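Local coordinates for protein oligopeptide ABC transporter OppAIV (Borrelia burgdorferi B31, PDB 4GL8) that probably binds oligopeptides outside the inner membrane and hands them to an ABC transporter for uptake, at residues 415-427 and 440-452. Sequence-based numbering, arbitrary orientation.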
ATOM      1  N   ARG A 415       5.964  -4.646 -11.910  1.00 19.82           N
ATOM      2  CA  ARG A 415       4.581  -4.195 -11.888  1.00 19.48           C
ATOM      3  C   ARG A 415       4.445  -2.797 -12.518  1.00 20.26           C
ATOM      4  O   ARG A 415       3.619  -2.573 -13.415  1.00 20.14           O
ATOM      5  CB  ARG A 415       4.035  -4.231 -10.451  1.00 19.85           C
ATOM      6  CG  ARG A 415       3.386  -5.560 -10.125  1.00 19.58           C
ATOM      7  CD  ARG A 415       2.698  -5.594  -8.777  1.00 20.67           C
ATOM      8  NE  ARG A 415       1.539  -4.707  -8.663  1.00 21.35           N
ATOM      9  CZ  ARG A 415       0.787  -4.634  -7.574  1.00 22.00           C
ATOM     10  NH1 ARG A 415       1.069  -5.409  -6.540  1.00 23.02           N
ATOM     11  NH2 ARG A 415      -0.252  -3.811  -7.516  1.00 22.02           N
ATOM     12  N   VAL A 416       5.307  -1.895 -12.061  1.00 20.48           N
ATOM     13  CA  VAL A 416       5.302  -0.514 -12.488  1.00 21.89           C
ATOM     14  C   VAL A 416       5.611  -0.331 -13.979  1.00 21.74           C
ATOM     15  O   VAL A 416       5.039   0.525 -14.602  1.00 21.78           O
ATOM     16  CB  VAL A 416       6.268   0.301 -11.609  1.00 22.78           C
ATOM     17  CG1 VAL A 416       6.646   1.628 -12.246  1.00 24.57           C
ATOM     18  CG2 VAL A 416       5.642   0.507 -10.245  1.00 22.76           C
ATOM     19  N   ASN A 417       6.486  -1.151 -14.543  1.00 21.70           N
ATOM     20  CA  ASN A 417       6.935  -0.967 -15.936  1.00 22.48           C
ATOM     21  C   ASN A 417       6.231  -1.922 -16.894  1.00 21.82           C
ATOM     22  O   ASN A 417       6.462  -1.887 -18.073  1.00 21.82           O
ATOM     23  CB  ASN A 417       8.460  -1.160 -16.024  1.00 23.41           C
ATOM     24  CG  ASN A 417       9.214  -0.097 -15.259  1.00 24.25           C
ATOM     25  OD1 ASN A 417      10.006  -0.372 -14.343  1.00 24.14           O
ATOM     26  ND2 ASN A 417       8.936   1.125 -15.598  1.00 25.40           N
ATOM     27  N   GLY A 418       5.360  -2.770 -16.367  1.00 20.88           N
ATOM     28  CA  GLY A 418       4.582  -3.670 -17.206  1.00 20.88           C
ATOM     29  C   GLY A 418       5.375  -4.875 -17.676  1.00 20.78           C
ATOM     30  O   GLY A 418       5.003  -5.513 -18.662  1.00 20.12           O
ATOM     31  N   ASN A 419       6.452  -5.201 -16.958  1.00 20.37           N
ATOM     32  CA  ASN A 419       7.363  -6.255 -17.397  1.00 20.64           C
ATOM     33  C   ASN A 419       6.884  -7.578 -16.810  1.00 19.35           C
ATOM     34  O   ASN A 419       7.459  -8.119 -15.855  1.00 18.45           O
ATOM     35  CB  ASN A 419       8.795  -5.957 -16.991  1.00 21.99           C
ATOM     36  CG  ASN A 419       9.758  -6.985 -17.536  1.00 23.99           C
ATOM     37  OD1 ASN A 419       9.531  -7.535 -18.629  1.00 25.83           O
ATOM     38  ND2 ASN A 419      10.830  -7.264 -16.790  1.00 23.79           N
ATOM     39  N   TYR A 420       5.785  -8.050 -17.381  1.00 18.59           N
ATOM     40  CA  TYR A 420       5.123  -9.258 -16.951  1.00 17.79           C
ATOM     41  C   TYR A 420       4.028  -9.630 -17.928  1.00 17.80           C
ATOM     42  O   TYR A 420       3.657  -8.846 -18.811  1.00 17.92           O
ATOM     43  CB  TYR A 420       4.535  -9.105 -15.541  1.00 17.13           C
ATOM     44  CG  TYR A 420       3.401  -8.106 -15.386  1.00 17.07           C
ATOM     45  CD1 TYR A 420       2.061  -8.455 -15.690  1.00 16.66           C
ATOM     46  CD2 TYR A 420       3.648  -6.819 -14.922  1.00 17.08           C
ATOM     47  CE1 TYR A 420       1.031  -7.531 -15.529  1.00 16.73           C
ATOM     48  CE2 TYR A 420       2.626  -5.894 -14.769  1.00 16.97           C
ATOM     49  CZ  TYR A 420       1.325  -6.258 -15.056  1.00 17.03           C
ATOM     50  OH  TYR A 420       0.327  -5.341 -14.864  1.00 17.53           O
ATOM     51  N   GLU A 421       3.534 -10.850 -17.761  1.00 17.77           N
ATOM     52  CA  GLU A 421       2.443 -11.376 -18.532  1.00 18.14           C
ATOM     53  C   GLU A 421       1.276 -11.503 -17.556  1.00 17.39           C
ATOM     54  O   GLU A 421       0.300 -10.773 -17.674  1.00 16.43           O
ATOM     55  CB  GLU A 421       2.882 -12.700 -19.183  1.00 19.57           C
ATOM     56  CG  GLU A 421       4.019 -12.479 -20.204  1.00 21.77           C
ATOM     57  CD  GLU A 421       4.450 -13.741 -20.965  1.00 23.02           C
ATOM     58  OE1 GLU A 421       4.318 -14.843 -20.427  1.00 23.58           O
ATOM     59  OE2 GLU A 421       4.954 -13.630 -22.093  1.00 24.64           O
ATOM     60  N   ILE A 422       1.406 -12.399 -16.581  1.00 17.13           N
ATOM     61  CA  ILE A 422       0.523 -12.438 -15.405  1.00 17.65           C
ATOM     62  C   ILE A 422       1.414 -12.181 -14.164  1.00 17.83           C
ATOM     63  O   ILE A 422       2.539 -12.679 -14.078  1.00 18.24           O
ATOM     64  CB  ILE A 422      -0.192 -13.802 -15.296  1.00 17.72           C
ATOM     65  CG1 ILE A 422      -1.049 -14.040 -16.540  1.00 18.32           C
ATOM     66  CG2 ILE A 422      -1.053 -13.895 -14.049  1.00 17.46           C
ATOM     67  CD1 ILE A 422      -1.710 -15.393 -16.573  1.00 18.19           C
ATOM     68  N   ILE A 423       0.942 -11.397 -13.220  1.00 17.76           N
ATOM     69  CA  ILE A 423       1.735 -11.160 -12.029  1.00 17.96           C
ATOM     70  C   ILE A 423       0.852 -11.075 -10.797  1.00 18.46           C
ATOM     71  O   ILE A 423      -0.150 -10.329 -10.776  1.00 17.69           O
ATOM     72  CB  ILE A 423       2.595  -9.888 -12.190  1.00 18.61           C
ATOM     73  CG1 ILE A 423       3.657  -9.785 -11.108  1.00 19.01           C
ATOM     74  CG2 ILE A 423       1.728  -8.617 -12.219  1.00 18.77           C
ATOM     75  CD1 ILE A 423       4.759  -8.815 -11.477  1.00 19.24           C
ATOM     76  N   ARG A 424       1.217 -11.856  -9.766  1.00 18.39           N
ATOM     77  CA  ARG A 424       0.569 -11.724  -8.472  1.00 18.85           C
ATOM     78  C   ARG A 424       0.601 -10.280  -8.033  1.00 18.72           C
ATOM     79  O   ARG A 424       1.616  -9.610  -8.134  1.00 18.37           O
ATOM     80  CB  ARG A 424       1.235 -12.615  -7.411  1.00 19.82           C
ATOM     81  CG  ARG A 424       0.699 -12.378  -6.018  1.00 20.73           C
ATOM     82  CD  ARG A 424       1.542 -11.428  -5.197  1.00 21.74           C
ATOM     83  NE  ARG A 424       0.689 -10.670  -4.307  1.00 23.20           N
ATOM     84  CZ  ARG A 424       1.118  -9.787  -3.404  1.00 25.68           C
ATOM     85  NH1 ARG A 424       2.419  -9.523  -3.241  1.00 25.77           N
ATOM     86  NH2 ARG A 424       0.222  -9.142  -2.670  1.00 27.11           N
ATOM     87  N   SER A 425      -0.509  -9.806  -7.513  1.00 19.09           N
ATOM     88  CA  SER A 425      -0.647  -8.382  -7.306  1.00 20.35           C
ATOM     89  C   SER A 425      -1.556  -8.146  -6.109  1.00 22.32           C
ATOM     90  O   SER A 425      -1.677  -9.004  -5.248  1.00 24.00           O
ATOM     91  CB  SER A 425      -1.164  -7.779  -8.628  1.00 20.09           C
ATOM     92  OG  SER A 425      -1.199  -6.387  -8.610  1.00 20.54           O
ATOM     93  N   GLY A 426      -2.249  -7.017  -6.076  1.00 24.26           N
ATOM     94  CA  GLY A 426      -3.002  -6.621  -4.904  1.00 24.83           C
ATOM     95  C   GLY A 426      -2.562  -5.251  -4.431  1.00 24.83           C
ATOM     96  O   GLY A 426      -1.570  -4.698  -4.923  1.00 24.31           O
ATOM     97  N   TRP A 427      -3.291  -4.734  -3.445  1.00 19.71           N
ATOM     98  CA  TRP A 427      -3.195  -3.353  -3.094  1.00 18.85           C
ATOM     99  C   TRP A 427      -3.584  -3.213  -1.665  1.00 18.95           C
ATOM    100  O   TRP A 427      -4.545  -3.795  -1.225  1.00 18.08           O
ATOM    101  CB  TRP A 427      -4.144  -2.536  -3.951  1.00 18.10           C
ATOM    102  CG  TRP A 427      -3.954  -1.066  -3.884  1.00 17.65           C
ATOM    103  CD1 TRP A 427      -4.832  -0.145  -3.369  1.00 17.40           C
ATOM    104  CD2 TRP A 427      -2.833  -0.321  -4.372  1.00 17.37           C
ATOM    105  NE1 TRP A 427      -4.323   1.120  -3.501  1.00 17.39           N
ATOM    106  CE2 TRP A 427      -3.100   1.040  -4.128  1.00 17.32           C
ATOM    107  CE3 TRP A 427      -1.645  -0.675  -5.016  1.00 17.48           C
ATOM    108  CZ2 TRP A 427      -2.213   2.060  -4.508  1.00 17.56           C
ATOM    109  CZ3 TRP A 427      -0.746   0.332  -5.374  1.00 17.43           C
ATOM    110  CH2 TRP A 427      -1.036   1.679  -5.122  1.00 17.64           C
ATOM    111  N   ILE A 440      -6.543   2.772  -8.982  1.00 17.39           N
ATOM    112  CA  ILE A 440      -5.445   2.075  -9.656  1.00 17.03           C
ATOM    113  C   ILE A 440      -5.826   1.505 -11.003  1.00 16.81           C
ATOM    114  O   ILE A 440      -4.969   1.204 -11.822  1.00 16.46           O
ATOM    115  CB  ILE A 440      -4.775   1.012  -8.769  1.00 16.82           C
ATOM    116  CG1 ILE A 440      -5.753  -0.127  -8.445  1.00 16.85           C
ATOM    117  CG2 ILE A 440      -4.267   1.707  -7.510  1.00 16.77           C
ATOM    118  CD1 ILE A 440      -5.135  -1.319  -7.748  1.00 17.12           C
ATOM    119  N   PHE A 441      -7.119   1.408 -11.249  1.00 17.57           N
ATOM    120  CA  PHE A 441      -7.633   1.025 -12.567  1.00 18.47           C
ATOM    121  C   PHE A 441      -7.985   2.215 -13.489  1.00 19.39           C
ATOM    122  O   PHE A 441      -8.397   1.987 -14.633  1.00 20.10           O
ATOM    123  CB  PHE A 441      -8.823   0.061 -12.380  1.00 18.38           C
ATOM    124  CG  PHE A 441      -8.413  -1.283 -11.808  1.00 17.79           C
ATOM    125  CD1 PHE A 441      -7.980  -2.295 -12.629  1.00 17.71           C
ATOM    126  CD2 PHE A 441      -8.443  -1.509 -10.459  1.00 17.50           C
ATOM    127  CE1 PHE A 441      -7.606  -3.515 -12.116  1.00 17.41           C
ATOM    128  CE2 PHE A 441      -8.058  -2.718  -9.934  1.00 17.43           C
ATOM    129  CZ  PHE A 441      -7.614  -3.716 -10.770  1.00 17.56           C
ATOM    130  N   GLN A 442      -7.804   3.464 -13.033  1.00 20.21           N
ATOM    131  CA  GLN A 442      -7.904   4.600 -13.953  1.00 22.47           C
ATOM    132  C   GLN A 442      -6.756   4.509 -14.934  1.00 21.82           C
ATOM    133  O   GLN A 442      -5.651   4.170 -14.548  1.00 21.20           O
ATOM    134  CB  GLN A 442      -7.759   5.960 -13.274  1.00 24.73           C
ATOM    135  CG  GLN A 442      -8.851   6.361 -12.331  1.00 28.44           C
ATOM    136  CD  GLN A 442      -8.536   7.656 -11.558  1.00 31.20           C
ATOM    137  OE1 GLN A 442      -8.708   7.727 -10.339  1.00 36.99           O
ATOM    138  NE2 GLN A 442      -8.048   8.657 -12.259  1.00 32.57           N
ATOM    139  N   THR A 443      -7.006   4.867 -16.184  1.00 22.84           N
ATOM    140  CA  THR A 443      -6.036   4.697 -17.276  1.00 23.34           C
ATOM    141  C   THR A 443      -4.630   5.101 -16.883  1.00 23.60           C
ATOM    142  O   THR A 443      -3.677   4.382 -17.132  1.00 24.24           O
ATOM    143  CB  THR A 443      -6.483   5.507 -18.529  1.00 23.59           C
ATOM    144  OG1 THR A 443      -7.720   4.955 -19.012  1.00 23.13           O
ATOM    145  CG2 THR A 443      -5.407   5.462 -19.663  1.00 23.22           C
ATOM    146  N   GLU A 444      -4.504   6.253 -16.247  1.00 24.97           N
ATOM    147  CA  GLU A 444      -3.182   6.827 -15.971  1.00 26.43           C
ATOM    148  C   GLU A 444      -2.431   6.147 -14.838  1.00 23.75           C
ATOM    149  O   GLU A 444      -1.255   6.420 -14.675  1.00 22.14           O
ATOM    150  CB  GLU A 444      -3.276   8.345 -15.703  1.00 29.70           C
ATOM    151  CG  GLU A 444      -4.317   8.757 -14.655  1.00 34.53           C
ATOM    152  CD  GLU A 444      -5.766   8.739 -15.171  1.00 39.25           C
ATOM    153  OE1 GLU A 444      -5.990   8.533 -16.388  1.00 46.44           O
ATOM    154  OE2 GLU A 444      -6.700   8.930 -14.361  1.00 43.34           O
ATOM    155  N   ASN A 445      -3.095   5.279 -14.059  1.00 21.82           N
ATOM    156  CA  ASN A 445      -2.457   4.679 -12.861  1.00 20.84           C
ATOM    157  C   ASN A 445      -2.197   3.172 -12.931  1.00 20.22           C
ATOM    158  O   ASN A 445      -1.885   2.540 -11.915  1.00 18.75           O
ATOM    159  CB  ASN A 445      -3.291   4.951 -11.590  1.00 20.22           C
ATOM    160  CG  ASN A 445      -3.540   6.438 -11.323  1.00 19.80           C
ATOM    161  OD1 ASN A 445      -2.642   7.258 -11.357  1.00 20.32           O
ATOM    162  ND2 ASN A 445      -4.768   6.764 -10.989  1.00 19.86           N
ATOM    163  N   THR A 446      -2.320   2.589 -14.119  1.00 20.47           N
ATOM    164  CA  THR A 446      -2.359   1.124 -14.243  1.00 20.19           C
ATOM    165  C   THR A 446      -0.990   0.474 -14.031  1.00 20.44           C
ATOM    166  O   THR A 446      -0.865  -0.754 -14.044  1.00 20.01           O
ATOM    167  CB  THR A 446      -2.942   0.737 -15.618  1.00 21.05           C
ATOM    168  OG1 THR A 446      -2.193   1.368 -16.664  1.00 20.57           O
ATOM    169  CG2 THR A 446      -4.385   1.220 -15.716  1.00 20.84           C
ATOM    170  N   SER A 447       0.039   1.303 -13.859  1.00 20.31           N
ATOM    171  CA  SER A 447       1.271   0.863 -13.191  1.00 21.08           C
ATOM    172  C   SER A 447       0.993   0.029 -11.935  1.00 20.33           C
ATOM    173  O   SER A 447       1.733  -0.915 -11.638  1.00 20.79           O
ATOM    174  CB  SER A 447       2.141   2.051 -12.790  1.00 20.48           C
ATOM    175  OG  SER A 447       2.959   2.372 -13.864  1.00 21.30           O
ATOM    176  N   PHE A 448      -0.051   0.399 -11.203  1.00 20.11           N
ATOM    177  CA  PHE A 448      -0.402  -0.273  -9.946  1.00 20.33           C
ATOM    178  C   PHE A 448      -1.499  -1.329 -10.058  1.00 19.77           C
ATOM    179  O   PHE A 448      -1.874  -1.955  -9.044  1.00 19.33           O
ATOM    180  CB  PHE A 448      -0.757   0.782  -8.875  1.00 21.28           C
ATOM    181  CG  PHE A 448       0.356   1.758  -8.623  1.00 23.01           C
ATOM    182  CD1 PHE A 448       1.584   1.316  -8.145  1.00 24.47           C
ATOM    183  CD2 PHE A 448       0.211   3.106  -8.919  1.00 26.15           C
ATOM    184  CE1 PHE A 448       2.649   2.205  -7.935  1.00 26.83           C
ATOM    185  CE2 PHE A 448       1.269   4.002  -8.723  1.00 27.20           C
ATOM    186  CZ  PHE A 448       2.500   3.548  -8.242  1.00 27.39           C
ATOM    187  N   SER A 449      -1.996  -1.570 -11.264  1.00 18.86           N
ATOM    188  CA  SER A 449      -2.978  -2.631 -11.463  1.00 19.12           C
ATOM    189  C   SER A 449      -2.577  -3.477 -12.672  1.00 19.25           C
ATOM    190  O   SER A 449      -1.582  -4.165 -12.614  1.00 19.41           O
ATOM    191  CB  SER A 449      -4.401  -2.057 -11.594  1.00 18.68           C
ATOM    192  OG  SER A 449      -4.502  -1.177 -12.701  1.00 18.45           O
ATOM    193  N   SER A 450      -3.331  -3.391 -13.770  1.00 19.82           N
ATOM    194  CA  SER A 450      -3.119  -4.235 -14.933  1.00 19.80           C
ATOM    195  C   SER A 450      -2.645  -3.387 -16.080  1.00 20.40           C
ATOM    196  O   SER A 450      -3.356  -2.493 -16.552  1.00 20.36           O
ATOM    197  CB  SER A 450      -4.404  -4.950 -15.320  1.00 19.94           C
ATOM    198  OG  SER A 450      -4.624  -6.070 -14.487  1.00 19.81           O
ATOM    199  N   TYR A 451      -1.442  -3.680 -16.544  1.00 21.09           N
ATOM    200  CA  TYR A 451      -0.757  -2.800 -17.459  1.00 22.58           C
ATOM    201  C   TYR A 451      -1.575  -2.651 -18.721  1.00 22.29           C
ATOM    202  O   TYR A 451      -1.992  -3.642 -19.309  1.00 21.99           O
ATOM    203  CB  TYR A 451       0.610  -3.363 -17.788  1.00 24.77           C
ATOM    204  CG  TYR A 451       1.506  -2.368 -18.438  1.00 27.37           C
ATOM    205  CD1 TYR A 451       2.175  -1.413 -17.673  1.00 29.13           C
ATOM    206  CD2 TYR A 451       1.677  -2.358 -19.805  1.00 31.00           C
ATOM    207  CE1 TYR A 451       3.008  -0.484 -18.263  1.00 31.32           C
ATOM    208  CE2 TYR A 451       2.516  -1.439 -20.408  1.00 34.09           C
ATOM    209  CZ  TYR A 451       3.173  -0.504 -19.620  1.00 33.70           C
ATOM    210  OH  TYR A 451       3.988   0.419 -20.201  1.00 40.45           O
ATOM    211  N   GLY A 452      -1.860  -1.406 -19.065  1.00 22.52           N
ATOM    212  CA  GLY A 452      -2.518  -1.056 -20.345  1.00 23.34           C
ATOM    213  C   GLY A 452      -4.039  -1.074 -20.319  1.00 23.01           C
ATOM    214  O   GLY A 452      -4.678  -0.949 -21.371  1.00 23.31           O
TER
HETATM  215  O   HOH W   1       1.025  -2.852 -14.186  1.00 18.09           O
HETATM  216  O   HOH W   2       0.696  -3.391 -11.017  1.00 21.87           O
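Arg-415, in the last turn of helix 408-417, joins strand 422-428 to the loop 440-452 through its guanidinium group. NH2 donates to Phe-448 O at 2.9 Å, the oxygen lying in the guanidinium plane while the nitrogen sits well above the carbonyl plane; with the chain bent at chi3 (66°), NH1 and NH2 together grip Gly-426 O end-on. At the helix end, Ser-447 OG donates to Val-416 O at 2.9 Å, on a lone pair. Tyr-420 OH accepts from Tyr-451 N at 3.0 Å.

Two waters fill in between. One takes the N-H of Arg-415 NE (2.8 Å) and lies within hydrogen-bonding distance of Ser-447 O and Ser-449 O, though counting atoms elsewhere its two protons cannot serve every acceptor nearby; the other links Tyr-420 OH with Arg-415 O and Thr-446 O.

The apolar packing has two main centres. Gly-418, which closes the helix in a Schellman motif, lays its CA over one face of the Tyr-451 ring, a CH-pi contact 3.7 Å from the centroid. Ile-440 CG2 sits over one face of the six-membered ring of Trp-427, 3.8 Å from its centroid, while Phe-448 CB reaches Trp-427 CZ3 at 3.5 Å, the two ring planes inclined at 47°.

Arg-415 and Trp-427 also pack on the bound peptide, so the buried arginine ties helix end, strand and loop together beside it, consistent with a role in shaping that side of the site.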